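Local coordinates for protein folylpolyglutamate synthase/dihydrofolate synthase (Thermotoga maritima, PDB 1O5Z) that probably catalyses the ATP- and magnesium-dependent addition of L-glutamate to dihydropteroate and to folylpolyglutamates in folate biosynthesis, at residues C172-V178 and V205-E211; L361-T365 and M390-F395; R370-R375 and V398-P404. All blocks are in the same frame, centred on the assembly; numbering follows the deposited sequence.

How the contacts relate
Contact 1 comes first in the chain, in the Mur ligase middle domain. It pairs neighbouring parallel strands of the sheet that carries this family's ATP-binding fold. Contacts 2 and 3 follow and together build part of the glutamate ligase domain. Their segments alternate in sequence: 361-365, 370-375, 390-395, 398-404. Both use the beta-alpha-beta unit of strand 370-373, helix 384-394 and strand 399-400. Contact 3 joins its two strands, and contact 2 packs its helix end on the turn after helix 357-361. Their centres are about 13 Å apart, and they touch where Ala391 CB meets Val373 CG2 at 3.7 Å. Contact 1 belongs to a separate domain, its centre about 38 Å and about 41 Å from theirs.

Contact 1 (C172-V178 and V205-E211); sequences CSTIVTV and VPLVTGE
Glu211, Cys172 and Val208 have the most surface covered in this parallel strand pair. The axes of strands 173-175 and 207-209 approach to 4.6 Å, with 22° between their directions. Ser173 faces Leu207, Thr174 faces Val208, and Ile175 faces Thr209. Val208 N donates to Ser173 O (2.9 Å), and Val208 O accepts from Ile175 N (2.8 Å). Ser173 N also donates to Pro206 O (3.1 Å). Cys172, chi1 t, sets SG 3.6 Å from Val208 CG2. These are inner strands of the sheet of the middle domain, a family of the P-loop NTPase clan. Helix 271-286 covers the face with Thr174 and Val208. On the other face Ile175 CG1 meets Leu207 CD1 at 4.0 Å. At the C-terminal ends of the strands, Thr209 OG1 donates to Ile175 O (2.6 Å) and accepts from Glu211 N (3.0 Å), an ST turn. Glu211, with chi1 t and chi2 p, curls back so that OE1 accepts from Val178 N at 2.8 Å. Its OE2 forms a salt bridge with Lys213.

Contact 2 (L361-T365 and M390-F395); sequences LRKYT and MAKKFF
This is apolar packing between a helix end and a turn, partly buried within the glutamate ligase domain. Segment 361-365 leaves helix 357-361, and its Tyr364 N donates to Leu361 O at 3.0 Å. Segment 390-395 lies on the C-terminal part of helix 384-394. Leu361 CA lies 6.5 Å from Ala391 CA, and Thr365 CA lies 6.6 Å from Phe394 CA. Leu361, chi1 m and chi2 t, points toward the helix. Its CD1 lies 3.7 Å from Met390 CB and 4.2 Å from Ala391 CB. Its CB lies 3.9 Å from Phe394 CD1. The contact thus joins the helix of the beta-alpha-beta unit 370-400 to the segment leading into that unit's first strand. Phe394, chi1 m, also meets Thr365, with CB 3.8 Å from Thr365 CG2. Phe395 has chi1 near -34° and swings its ring back to the turn. Tyr364 O lies at the ring edge, 3.5 Å from Phe395 CE2, and Tyr364 CB is 4.2 Å from Phe395 CZ. The Tyr364 ring packs instead on helix 326-339.

Contact 3 (R370-R375 and V398-P404); sequences RVIVTR and VEVIEDP. With SO4 (sulfate ion), chain E.
Arg370 and Glu399 close one end of this parallel strand pair with a two-pronged salt bridge. Arg370 is extended, with chi1, chi2 and chi3 all t. Glu399 has chi1 m and chi2 t. Arg370 NE donates to Glu399 OE2 at 2.7 Å, and Arg370 NH2 donates to Glu399 OE1 at 3.0 Å. Arg370 NH1 also donates a hydrogen bond to Ser410 O. The backbones pair Ile372 with Glu399 and Val373 with Val400, their CA atoms 4.7 Å and 4.9 Å apart. Glu399 N donates to Val371 O (2.9 Å), Val373 N to Glu399 O (2.9 Å), and Ile401 N to Val373 O (3.0 Å). On the face with Glu399, Ile372 and Ile401 share the same rotamer, chi1 m and chi2 t, and Ile372 CG2 meets Ile401 CG1 at 3.7 Å. On the other face Val373 and Val398 both have chi1 t, and Val373 CG2 lies 3.5 Å from Val398 CG1. Helix 384-394 connects the two strands and covers this face, a beta-alpha-beta crossover that ends in the outermost strand of the sheet. Past the strands, Thr374 has chi1 t. Its OG1 donates to Ile401 O at 2.6 Å and lies 3.5 Å from Pro404 CB. Arg375 N donates to Glu402 O at 3.0 Å. The Arg375 side chain, m, t, p, reaches outward to a sulfate, probably from the crystallisation liquor. Arg375 NH2 makes a weak hydrogen bond to sulfate O1 at 3.3 Å. Met384 N and Asn385 ND2 also bind this ion. Asp403, chi1 t, is the N-cap of helix 404-409, and its OD1 accepts from Leu405 N.

Contact 1 (C172-V178 and V205-E211)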
loop_
_atom_site.group_PDB
_atom_site.type_symbol
_atom_site.label_atom_id
_atom_site.label_comp_id
_atom_site.label_asym_id
_atom_site.label_seq_id
_atom_site.Cartn_x
_atom_site.Cartn_y
_atom_site.Cartn_z
ATOM N N CYS A 172 -7.900 0.860 -17.446
ATOM C CA CYS A 172 -7.086 -0.317 -17.355
ATOM C C CYS A 172 -7.304 -0.902 -15.985
ATOM O O CYS A 172 -7.501 -0.173 -15.022
ATOM C CB CYS A 172 -5.611 0.058 -17.491
ATOM S SG CYS A 172 -4.524 -1.377 -17.681
ATOM N N SER A 173 -7.293 -2.229 -15.926
ATOM C CA SER A 173 -7.369 -3.017 -14.687
ATOM C C SER A 173 -6.050 -3.766 -14.600
ATOM O O SER A 173 -5.595 -4.384 -15.577
ATOM C CB SER A 173 -8.507 -4.032 -14.750
ATOM O OG SER A 173 -9.732 -3.389 -15.055
ATOM N N THR A 174 -5.431 -3.673 -13.436
ATOM C CA THR A 174 -4.144 -4.294 -13.180
ATOM C C THR A 174 -4.267 -5.276 -12.042
ATOM O O THR A 174 -4.852 -4.953 -10.991
ATOM C CB THR A 174 -3.150 -3.191 -12.838
ATOM O OG1 THR A 174 -3.098 -2.281 -13.951
ATOM C CG2 THR A 174 -1.678 -3.740 -12.644
ATOM N N ILE A 175 -3.779 -6.488 -12.262
ATOM C CA ILE A 175 -3.625 -7.436 -11.170
ATOM C C ILE A 175 -2.142 -7.737 -11.008
ATOM O O ILE A 175 -1.546 -8.514 -11.776
ATOM C CB ILE A 175 -4.451 -8.695 -11.419
ATOM C CG1 ILE A 175 -5.946 -8.311 -11.509
ATOM C CG2 ILE A 175 -4.235 -9.691 -10.258
ATOM C CD1 ILE A 175 -6.870 -9.401 -12.018
ATOM N N VAL A 176 -1.522 -7.077 -10.039
ATOM C CA VAL A 176 -0.071 -7.071 -9.998
ATOM C C VAL A 176 0.434 -8.507 -9.814
ATOM O O VAL A 176 1.232 -9.003 -10.620
ATOM C CB VAL A 176 0.499 -6.150 -8.893
ATOM C CG1 VAL A 176 2.056 -6.121 -8.996
ATOM C CG2 VAL A 176 -0.072 -4.739 -8.967
ATOM N N THR A 177 -0.054 -9.155 -8.742
ATOM C CA THR A 177 0.178 -10.565 -8.464
ATOM C C THR A 177 -1.039 -11.274 -7.892
ATOM O O THR A 177 -1.975 -10.657 -7.409
ATOM C CB THR A 177 1.382 -10.810 -7.458
ATOM O OG1 THR A 177 1.107 -10.319 -6.103
ATOM C CG2 THR A 177 2.670 -10.106 -7.968
ATOM N N VAL A 178 -0.951 -12.603 -7.930
ATOM C CA VAL A 178 -1.847 -13.472 -7.214
ATOM C C VAL A 178 -1.010 -14.469 -6.405
ATOM O O VAL A 178 -0.425 -15.395 -6.975
ATOM C CB VAL A 178 -2.770 -14.225 -8.194
ATOM C CG1 VAL A 178 -3.699 -15.174 -7.417
ATOM C CG2 VAL A 178 -3.521 -13.222 -9.136
ATOM N N VAL A 205 -11.945 -3.590 -21.348
ATOM C CA VAL A 205 -10.938 -2.824 -20.646
ATOM C C VAL A 205 -9.742 -3.716 -20.568
ATOM O O VAL A 205 -9.845 -4.844 -20.140
ATOM C CB VAL A 205 -11.385 -2.465 -19.199
ATOM C CG1 VAL A 205 -10.247 -1.886 -18.374
ATOM C CG2 VAL A 205 -12.557 -1.502 -19.228
ATOM N N PRO A 206 -8.586 -3.227 -20.962
ATOM C CA PRO A 206 -7.390 -4.073 -20.880
ATOM C C PRO A 206 -7.076 -4.513 -19.456
ATOM O O PRO A 206 -7.543 -3.904 -18.474
ATOM C CB PRO A 206 -6.277 -3.179 -21.418
ATOM C CG PRO A 206 -6.821 -1.770 -21.269
ATOM C CD PRO A 206 -8.290 -1.899 -21.541
ATOM N N LEU A 207 -6.309 -5.596 -19.369
ATOM C CA LEU A 207 -5.796 -6.109 -18.102
ATOM C C LEU A 207 -4.271 -6.182 -18.202
ATOM O O LEU A 207 -3.721 -6.711 -19.204
ATOM C CB LEU A 207 -6.322 -7.526 -17.842
ATOM C CG LEU A 207 -5.510 -8.373 -16.838
ATOM C CD1 LEU A 207 -5.615 -7.753 -15.410
ATOM C CD2 LEU A 207 -5.985 -9.817 -16.863
ATOM N N VAL A 208 -3.610 -5.699 -17.154
ATOM C CA VAL A 208 -2.168 -5.869 -16.999
ATOM C C VAL A 208 -1.839 -6.686 -15.759
ATOM O O VAL A 208 -2.371 -6.430 -14.688
ATOM C CB VAL A 208 -1.494 -4.525 -16.902
ATOM C CG1 VAL A 208 0.008 -4.686 -16.716
ATOM C CG2 VAL A 208 -1.812 -3.737 -18.115
ATOM N N THR A 209 -0.956 -7.672 -15.906
ATOM C CA THR A 209 -0.501 -8.472 -14.767
ATOM C C THR A 209 1.007 -8.759 -14.679
ATOM O O THR A 209 1.711 -8.992 -15.690
ATOM C CB THR A 209 -1.355 -9.780 -14.615
ATOM O OG1 THR A 209 -0.992 -10.484 -13.403
ATOM C CG2 THR A 209 -1.125 -10.738 -15.767
ATOM N N GLY A 210 1.480 -8.727 -13.430
ATOM C CA GLY A 210 2.848 -9.110 -13.082
ATOM C C GLY A 210 2.930 -10.546 -12.631
ATOM O O GLY A 210 3.942 -10.968 -12.083
ATOM N N GLU A 211 1.873 -11.317 -12.894
ATOM C CA GLU A 211 1.763 -12.677 -12.386
ATOM C C GLU A 211 2.376 -13.625 -13.401
ATOM O O GLU A 211 2.301 -13.386 -14.622
ATOM C CB GLU A 211 0.304 -13.042 -12.069
ATOM C CG GLU A 211 0.089 -14.427 -11.409
ATOM C CD GLU A 211 0.997 -14.689 -10.212
ATOM O OE1 GLU A 211 1.106 -13.829 -9.304
ATOM O OE2 GLU A 211 1.627 -15.770 -10.186
HETATM O O HOH W 1 -10.283 -5.075 -17.461
#

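Contact 2 (L361-T365 and M390-F395)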
loop_
_atom_site.group_PDB
_atom_site.type_symbol
_atom_site.label_atom_id
_atom_site.label_comp_id
_atom_site.label_asym_id
_atom_site.label_seq_id
_atom_site.Cartn_x
_atom_site.Cartn_y
_atom_site.Cartn_z
ATOM N N LEU A 361 10.832 -14.083 14.697
ATOM C CA LEU A 361 12.139 -13.790 15.336
ATOM C C LEU A 361 13.266 -14.651 14.767
ATOM O O LEU A 361 14.411 -14.218 14.613
ATOM C CB LEU A 361 12.065 -14.003 16.870
ATOM C CG LEU A 361 11.226 -13.014 17.664
ATOM C CD1 LEU A 361 10.946 -13.441 19.117
ATOM C CD2 LEU A 361 11.906 -11.684 17.632
ATOM N N ARG A 362 12.905 -15.871 14.439
ATOM C CA ARG A 362 13.828 -16.835 13.908
ATOM C C ARG A 362 14.402 -16.457 12.572
ATOM O O ARG A 362 15.479 -16.912 12.215
ATOM C CB ARG A 362 13.095 -18.132 13.729
ATOM C CG ARG A 362 12.669 -18.793 15.038
ATOM C CD ARG A 362 11.730 -19.976 14.864
ATOM N NE ARG A 362 12.436 -21.249 14.863
ATOM C CZ ARG A 362 12.669 -21.965 15.957
ATOM N NH1 ARG A 362 12.269 -21.558 17.162
ATOM N NH2 ARG A 362 13.312 -23.105 15.871
ATOM N N LYS A 363 13.683 -15.640 11.810
ATOM C CA LYS A 363 14.189 -15.171 10.507
ATOM C C LYS A 363 15.430 -14.292 10.686
ATOM O O LYS A 363 16.327 -14.265 9.833
ATOM C CB LYS A 363 13.095 -14.410 9.738
ATOM C CG LYS A 363 11.820 -15.221 9.458
ATOM C CD LYS A 363 12.108 -16.626 8.904
ATOM C CE LYS A 363 10.811 -17.380 8.656
ATOM N NZ LYS A 363 11.015 -18.673 7.994
ATOM N N TYR A 364 15.478 -13.619 11.833
ATOM C CA TYR A 364 16.446 -12.574 12.085
ATOM C C TYR A 364 17.708 -13.002 12.783
ATOM O O TYR A 364 18.551 -12.147 13.105
ATOM C CB TYR A 364 15.776 -11.461 12.891
ATOM C CG TYR A 364 14.676 -10.827 12.128
ATOM C CD1 TYR A 364 13.441 -10.638 12.702
ATOM C CD2 TYR A 364 14.853 -10.453 10.802
ATOM C CE1 TYR A 364 12.422 -10.088 12.007
ATOM C CE2 TYR A 364 13.826 -9.891 10.088
ATOM C CZ TYR A 364 12.607 -9.705 10.701
ATOM O OH TYR A 364 11.567 -9.121 10.009
ATOM N N THR A 365 17.875 -14.306 12.980
ATOM C CA THR A 365 19.072 -14.802 13.615
ATOM C C THR A 365 20.269 -14.613 12.691
ATOM O O THR A 365 20.149 -14.730 11.481
ATOM C CB THR A 365 18.917 -16.317 14.091
ATOM O OG1 THR A 365 18.736 -17.236 12.977
ATOM C CG2 THR A 365 17.671 -16.476 14.971
ATOM N N MET A 390 11.159 -15.159 24.322
ATOM C CA MET A 390 11.341 -15.754 23.013
ATOM C C MET A 390 12.558 -15.219 22.308
ATOM O O MET A 390 13.348 -15.982 21.816
ATOM C CB MET A 390 10.145 -15.460 22.144
ATOM C CG MET A 390 9.197 -16.618 21.994
ATOM S SD MET A 390 7.972 -16.116 20.754
ATOM C CE MET A 390 6.776 -15.265 21.820
ATOM N N ALA A 391 12.684 -13.902 22.243
ATOM C CA ALA A 391 13.841 -13.264 21.628
ATOM C C ALA A 391 15.108 -13.789 22.251
ATOM O O ALA A 391 16.080 -14.101 21.554
ATOM C CB ALA A 391 13.767 -11.781 21.824
ATOM N N LYS A 392 15.081 -13.906 23.571
ATOM C CA LYS A 392 16.220 -14.420 24.321
ATOM C C LYS A 392 16.520 -15.880 24.012
ATOM O O LYS A 392 17.673 -16.300 24.100
ATOM C CB LYS A 392 16.017 -14.204 25.815
ATOM C CG LYS A 392 16.250 -12.747 26.236
ATOM C CD LYS A 392 15.815 -12.473 27.667
ATOM C CE LYS A 392 16.391 -11.156 28.175
ATOM N NZ LYS A 392 15.676 -10.665 29.405
ATOM N N LYS A 393 15.496 -16.642 23.632
ATOM C CA LYS A 393 15.684 -17.989 23.006
ATOM C C LYS A 393 16.534 -18.018 21.705
ATOM O O LYS A 393 17.152 -19.043 21.406
ATOM C CB LYS A 393 14.318 -18.603 22.710
ATOM C CG LYS A 393 14.050 -19.916 23.390
ATOM C CD LYS A 393 12.618 -20.355 23.122
ATOM C CE LYS A 393 12.423 -21.834 23.367
ATOM N NZ LYS A 393 11.424 -22.393 22.410
ATOM N N PHE A 394 16.563 -16.904 20.950
ATOM C CA PHE A 394 17.336 -16.757 19.675
ATOM C C PHE A 394 18.598 -15.875 19.642
ATOM O O PHE A 394 19.344 -16.015 18.691
ATOM C CB PHE A 394 16.436 -16.254 18.536
ATOM C CG PHE A 394 15.206 -17.039 18.396
ATOM C CD1 PHE A 394 14.043 -16.628 19.003
ATOM C CD2 PHE A 394 15.215 -18.215 17.707
ATOM C CE1 PHE A 394 12.889 -17.390 18.937
ATOM C CE2 PHE A 394 14.075 -19.004 17.634
ATOM C CZ PHE A 394 12.900 -18.581 18.252
ATOM N N PHE A 395 18.856 -14.974 20.592
ATOM C CA PHE A 395 20.025 -14.061 20.469
ATOM C C PHE A 395 20.667 -13.775 21.827
ATOM O O PHE A 395 19.958 -13.541 22.782
ATOM C CB PHE A 395 19.674 -12.643 19.875
ATOM C CG PHE A 395 18.555 -12.594 18.809
ATOM C CD1 PHE A 395 17.213 -12.412 19.179
ATOM C CD2 PHE A 395 18.859 -12.617 17.454
ATOM C CE1 PHE A 395 16.195 -12.350 18.230
ATOM C CE2 PHE A 395 17.840 -12.521 16.501
ATOM C CZ PHE A 395 16.512 -12.369 16.892
#

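Contact 3 (R370-R375 and V398-P404)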
loop_
_atom_site.group_PDB
_atom_site.type_symbol
_atom_site.label_atom_id
_atom_site.label_comp_id
_atom_site.label_asym_id
_atom_site.label_seq_id
_atom_site.Cartn_x
_atom_site.Cartn_y
_atom_site.Cartn_z
ATOM N N ARG A 370 22.957 -6.163 17.114
ATOM C CA ARG A 370 22.310 -5.690 18.310
ATOM C C ARG A 370 20.817 -5.809 18.117
ATOM O O ARG A 370 20.293 -5.459 17.040
ATOM C CB ARG A 370 22.682 -4.233 18.549
ATOM C CG ARG A 370 22.131 -3.638 19.824
ATOM C CD ARG A 370 22.550 -2.211 20.012
ATOM N NE ARG A 370 21.917 -1.611 21.187
ATOM C CZ ARG A 370 21.792 -0.318 21.364
ATOM N NH1 ARG A 370 22.213 0.514 20.441
ATOM N NH2 ARG A 370 21.208 0.157 22.456
ATOM N N VAL A 371 20.151 -6.347 19.141
ATOM C CA VAL A 371 18.737 -6.608 19.102
ATOM C C VAL A 371 18.092 -5.954 20.314
ATOM O O VAL A 371 18.501 -6.144 21.464
ATOM C CB VAL A 371 18.405 -8.117 19.011
ATOM C CG1 VAL A 371 16.882 -8.358 18.984
ATOM C CG2 VAL A 371 19.064 -8.744 17.776
ATOM N N ILE A 372 17.103 -5.132 20.002
ATOM C CA ILE A 372 16.327 -4.400 20.955
ATOM C C ILE A 372 14.859 -4.752 20.707
ATOM O O ILE A 372 14.347 -4.520 19.645
ATOM C CB ILE A 372 16.508 -2.899 20.749
ATOM C CG1 ILE A 372 17.984 -2.513 20.839
ATOM C CG2 ILE A 372 15.647 -2.137 21.751
ATOM C CD1 ILE A 372 18.232 -1.085 20.406
ATOM N N VAL A 373 14.212 -5.327 21.715
ATOM C CA VAL A 373 12.810 -5.620 21.689
ATOM C C VAL A 373 12.165 -4.403 22.331
ATOM O O VAL A 373 12.639 -3.886 23.346
ATOM C CB VAL A 373 12.474 -6.878 22.532
ATOM C CG1 VAL A 373 10.996 -7.208 22.440
ATOM C CG2 VAL A 373 13.326 -8.083 22.074
ATOM N N THR A 374 11.062 -3.976 21.752
ATOM C CA THR A 374 10.359 -2.784 22.215
ATOM C C THR A 374 8.884 -3.065 22.265
ATOM O O THR A 374 8.446 -4.098 21.765
ATOM C CB THR A 374 10.687 -1.621 21.277
ATOM O OG1 THR A 374 10.281 -0.424 21.904
ATOM C CG2 THR A 374 9.926 -1.677 19.962
ATOM N N ARG A 375 8.113 -2.204 22.902
ATOM C CA ARG A 375 6.646 -2.401 22.917
ATOM C C ARG A 375 5.942 -1.759 21.734
ATOM O O ARG A 375 6.050 -0.574 21.554
ATOM C CB ARG A 375 6.017 -1.783 24.147
ATOM C CG ARG A 375 6.438 -2.358 25.389
ATOM C CD ARG A 375 5.664 -1.812 26.498
ATOM N NE ARG A 375 4.292 -2.283 26.435
ATOM C CZ ARG A 375 3.824 -3.302 27.138
ATOM N NH1 ARG A 375 4.620 -3.976 27.956
ATOM N NH2 ARG A 375 2.556 -3.656 27.005
ATOM N N VAL A 398 19.861 -9.763 23.487
ATOM C CA VAL A 398 18.630 -8.962 23.716
ATOM C C VAL A 398 18.653 -7.824 24.758
ATOM O O VAL A 398 19.002 -8.029 25.915
ATOM C CB VAL A 398 17.433 -9.853 23.978
ATOM C CG1 VAL A 398 16.165 -9.025 23.931
ATOM C CG2 VAL A 398 17.404 -10.949 22.940
ATOM N N GLU A 399 18.254 -6.623 24.308
ATOM C CA GLU A 399 17.920 -5.517 25.204
ATOM C C GLU A 399 16.455 -5.263 25.074
ATOM O O GLU A 399 15.864 -5.584 24.077
ATOM C CB GLU A 399 18.656 -4.224 24.871
ATOM C CG GLU A 399 20.119 -4.426 24.570
ATOM C CD GLU A 399 20.770 -3.207 23.964
ATOM O OE1 GLU A 399 20.329 -2.081 24.269
ATOM O OE2 GLU A 399 21.738 -3.401 23.199
ATOM N N VAL A 400 15.889 -4.687 26.115
ATOM C CA VAL A 400 14.511 -4.285 26.122
ATOM C C VAL A 400 14.514 -2.808 26.310
ATOM O O VAL A 400 14.962 -2.309 27.335
ATOM C CB VAL A 400 13.715 -4.943 27.261
ATOM C CG1 VAL A 400 12.212 -4.596 27.135
ATOM C CG2 VAL A 400 13.939 -6.460 27.266
ATOM N N ILE A 401 14.034 -2.101 25.295
ATOM C CA ILE A 401 13.794 -0.657 25.425
ATOM C C ILE A 401 12.355 -0.470 25.037
ATOM O O ILE A 401 11.980 -0.541 23.840
ATOM C CB ILE A 401 14.704 0.196 24.530
ATOM C CG1 ILE A 401 16.187 -0.091 24.773
ATOM C CG2 ILE A 401 14.434 1.662 24.794
ATOM C CD1 ILE A 401 17.105 0.691 23.860
ATOM N N GLU A 402 11.543 -0.265 26.054
ATOM C CA GLU A 402 10.106 -0.359 25.893
ATOM C C GLU A 402 9.480 0.729 25.017
ATOM O O GLU A 402 8.621 0.442 24.189
ATOM C CB GLU A 402 9.478 -0.461 27.266
ATOM C CG GLU A 402 9.823 -1.811 27.858
ATOM C CD GLU A 402 8.804 -2.245 28.884
ATOM O OE1 GLU A 402 7.796 -1.511 29.054
ATOM O OE2 GLU A 402 8.999 -3.330 29.503
ATOM N N ASP A 403 9.930 1.972 25.196
ATOM C CA ASP A 403 9.559 3.062 24.323
ATOM C C ASP A 403 10.309 2.938 23.028
ATOM O O ASP A 403 11.538 3.063 23.030
ATOM C CB ASP A 403 9.921 4.403 24.953
ATOM C CG ASP A 403 9.672 5.589 24.031
ATOM O OD1 ASP A 403 8.999 5.475 22.980
ATOM O OD2 ASP A 403 10.132 6.720 24.297
ATOM N N PRO A 404 9.596 2.717 21.919
ATOM C CA PRO A 404 10.282 2.468 20.641
ATOM C C PRO A 404 11.067 3.667 20.110
ATOM O O PRO A 404 11.911 3.499 19.270
ATOM C CB PRO A 404 9.135 2.085 19.689
ATOM C CG PRO A 404 7.902 2.586 20.289
ATOM C CD PRO A 404 8.126 2.576 21.786
HETATM S S SO4 E . 2.208 -6.967 28.982
HETATM O O1 SO4 E . 2.868 -6.854 27.676
HETATM O O2 SO4 E . 3.213 -6.483 29.941
HETATM O O3 SO4 E . 2.025 -8.395 29.274
HETATM O O4 SO4 E . 0.911 -6.261 28.889
#